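PDB 6HNU: aromatic amino acid aminotransferase I from Candida albicans WO-1, which is a pyridoxal-phosphate-dependent aminotransferase that probably passes the amino group of aromatic L-amino acids to 2-oxoglutarate, giving aromatic oxo-acids and L-glutamate. Local coordinates for the interface of chains A and B. Residues are numbered along the deposited sequence; one frame, centred on the assembly and turned at random. Chains: chain A/B, Aromatic amino acid aminotransferase I.

The interface of chains A and B. Residues chain A 71, 359, 362-363, 366, 467; chain B 49, 52.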
ATOM      1  N   ILE A  71      -4.184  28.382   9.325  1.00 25.54           N
ATOM      2  CA  ILE A  71      -3.407  27.123   9.078  1.00 25.09           C
ATOM      3  C   ILE A  71      -2.566  27.212   7.789  1.00 25.49           C
ATOM      4  O   ILE A  71      -1.566  26.480   7.713  1.00 28.27           O
ATOM      5  CB  ILE A  71      -4.339  25.896   9.072  1.00 24.55           C
ATOM      6  CG1 ILE A  71      -5.438  26.022   8.016  1.00 25.75           C
ATOM      7  CG2 ILE A  71      -4.886  25.674  10.473  1.00 26.92           C
ATOM      8  CD1 ILE A  71      -6.205  24.737   7.776  1.00 26.52           C
ATOM      9  N   LEU A 359      -8.811  24.288  10.385  1.00 18.83           N
ATOM     10  CA  LEU A 359      -9.405  23.607   9.205  1.00 19.02           C
ATOM     11  C   LEU A 359     -10.916  23.893   9.161  1.00 17.06           C
ATOM     12  O   LEU A 359     -11.411  24.306   8.095  1.00 18.30           O
ATOM     13  CB  LEU A 359      -9.074  22.130   9.320  1.00 19.77           C
ATOM     14  CG  LEU A 359      -9.199  21.307   8.052  1.00 21.61           C
ATOM     15  CD1 LEU A 359      -8.269  21.824   6.942  1.00 21.68           C
ATOM     16  CD2 LEU A 359      -8.918  19.858   8.385  1.00 22.26           C
ATOM     17  N   GLU A 362     -11.460  27.532   8.059  1.00 18.75           N
ATOM     18  CA  GLU A 362     -11.082  27.771   6.643  1.00 19.17           C
ATOM     19  C   GLU A 362     -12.204  27.224   5.767  1.00 17.35           C
ATOM     20  O   GLU A 362     -12.681  27.943   4.887  1.00 17.17           O
ATOM     21  CB  GLU A 362      -9.771  27.107   6.230  1.00 21.74           C
ATOM     22  CG  GLU A 362      -8.559  27.695   6.886  1.00 28.71           C
ATOM     23  CD  GLU A 362      -8.288  29.141   6.505  1.00 31.13           C
ATOM     24  OE1 GLU A 362      -8.440  29.473   5.318  1.00 39.33           O
ATOM     25  OE2 GLU A 362      -7.907  29.908   7.389  1.00 36.17           O
ATOM     26  N   TYR A 363     -12.685  26.020   6.061  1.00 19.93           N
ATOM     27  CA  TYR A 363     -13.717  25.374   5.199  1.00 18.06           C
ATOM     28  C   TYR A 363     -15.043  26.092   5.382  1.00 18.37           C
ATOM     29  O   TYR A 363     -15.719  26.281   4.370  1.00 16.31           O
ATOM     30  CB  TYR A 363     -13.826  23.867   5.421  1.00 17.80           C
ATOM     31  CG  TYR A 363     -12.832  23.110   4.560  1.00 18.56           C
ATOM     32  CD1 TYR A 363     -11.478  23.143   4.821  1.00 19.49           C
ATOM     33  CD2 TYR A 363     -13.240  22.448   3.405  1.00 19.29           C
ATOM     34  CE1 TYR A 363     -10.555  22.468   4.028  1.00 19.11           C
ATOM     35  CE2 TYR A 363     -12.333  21.797   2.588  1.00 19.21           C
ATOM     36  CZ  TYR A 363     -10.979  21.805   2.891  1.00 21.82           C
ATOM     37  OH  TYR A 363     -10.066  21.130   2.096  1.00 22.77           O
ATOM     38  N   LYS A 366     -14.938  29.050   3.057  1.00 17.26           N
ATOM     39  CA  LYS A 366     -15.004  28.645   1.632  1.00 19.58           C
ATOM     40  C   LYS A 366     -16.449  28.310   1.261  1.00 18.79           C
ATOM     41  O   LYS A 366     -16.912  28.792   0.198  1.00 19.18           O
ATOM     42  CB  LYS A 366     -14.125  27.421   1.379  1.00 21.31           C
ATOM     43  CG  LYS A 366     -12.640  27.627   1.591  1.00 21.05           C
ATOM     44  CD  LYS A 366     -11.925  26.341   1.217  1.00 24.12           C
ATOM     45  CE  LYS A 366     -10.467  26.325   1.595  1.00 25.92           C
ATOM     46  NZ  LYS A 366      -9.703  27.289   0.779  1.00 25.17           N
ATOM     47  N   ALA A 467     -13.015  23.855  -2.469  1.00 21.36           N
ATOM     48  CA  ALA A 467     -11.716  23.598  -1.798  1.00 24.65           C
ATOM     49  C   ALA A 467     -10.577  23.562  -2.819  1.00 27.30           C
ATOM     50  O   ALA A 467      -9.461  23.493  -2.400  1.00 31.01           O
ATOM     51  CB  ALA A 467     -11.773  22.307  -1.017  1.00 25.58           C
TER
ATOM     52  N   LEU B  49      -5.985  21.764  -1.533  1.00 52.76           N
ATOM     53  CA  LEU B  49      -5.057  22.817  -2.000  1.00 50.96           C
ATOM     54  C   LEU B  49      -3.760  22.573  -1.220  1.00 37.97           C
ATOM     55  O   LEU B  49      -3.831  22.238   0.001  1.00 43.28           O
ATOM     56  CB  LEU B  49      -5.683  24.222  -1.840  1.00 55.73           C
ATOM     57  CG  LEU B  49      -6.521  24.562  -0.589  1.00 60.79           C
ATOM     58  CD1 LEU B  49      -7.729  23.648  -0.348  1.00 57.81           C
ATOM     59  CD2 LEU B  49      -5.665  24.631   0.664  1.00 64.21           C
ATOM     60  N   TYR B  52      -2.417  24.375   2.592  1.00 22.54           N
ATOM     61  CA  TYR B  52      -2.527  23.961   4.021  1.00 23.59           C
ATOM     62  C   TYR B  52      -1.524  22.846   4.380  1.00 20.57           C
ATOM     63  O   TYR B  52      -1.370  22.623   5.580  1.00 22.46           O
ATOM     64  CB  TYR B  52      -3.961  23.561   4.401  1.00 26.34           C
ATOM     65  CG  TYR B  52      -5.021  24.607   4.144  1.00 27.38           C
ATOM     66  CD1 TYR B  52      -4.735  25.966   4.123  1.00 27.58           C
ATOM     67  CD2 TYR B  52      -6.337  24.222   3.901  1.00 29.60           C
ATOM     68  CE1 TYR B  52      -5.720  26.908   3.849  1.00 30.70           C
ATOM     69  CE2 TYR B  52      -7.339  25.154   3.659  1.00 30.30           C
ATOM     70  CZ  TYR B  52      -7.034  26.504   3.642  1.00 31.05           C
ATOM     71  OH  TYR B  52      -8.040  27.395   3.405  1.00 29.90           O
TER
HETATM   72  O   HOH W   1       0.347  24.926   6.623  1.00 25.18           O
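With CG beside the backbone N and anti to the carbonyl carbon (chi1 -56°), B:Tyr52 sends its ring toward helix 334-377 of chain A. A:Lys366 starts with the same kind of turn, runs out extended through its aliphatic part, and bends only at chi4 (-68°), which delivers NZ to the phenol from the direction opposite to the incoming tyrosine. There the B:Tyr52 hydroxyl OH sits between an acidic and a basic side chain: it gives a weak hydrogen bond to the A:Glu362 carboxylate oxygen OE1 at 2.9 Å and receives a weak one from A:Lys366 NZ at 3.1 Å. The carboxylate is turned 67° from the ring plane, while the A:Glu362 CG methylene packs on B:Tyr52 CZ at 3.8 Å. An acid and an amine together at one phenol could polarise its O-H, though both bonds are weak.

Further back, A:Ile71 lays its CD1 methyl over one face of the B:Tyr52 ring, 4.0 Å from its centroid and displaced toward the rim near CG, a CH-pi contact. CD2 of B:Leu49, from the tyrosine's own chain, is modelled over the opposite face, but that leucine is poorly ordered, and its approach to A:Ala467 is doubtful. A:Leu359 and A:Tyr363 border the ring at longer range. At the backbone end, the oxygen of water 1 lies 2.7 Å from A:Ile71 O and 3.1 Å from B:Tyr52 O, linking the two carbonyls.

This is a plug-in-socket patch of the two-fold interface: a tyrosine from the short 3-10 helix 50-52 docks on the long helix and neighbouring loop of the partner. Repeated with the chains exchanged, it ties the two subunits together in what is probably the dimer typical of this aminotransferase family.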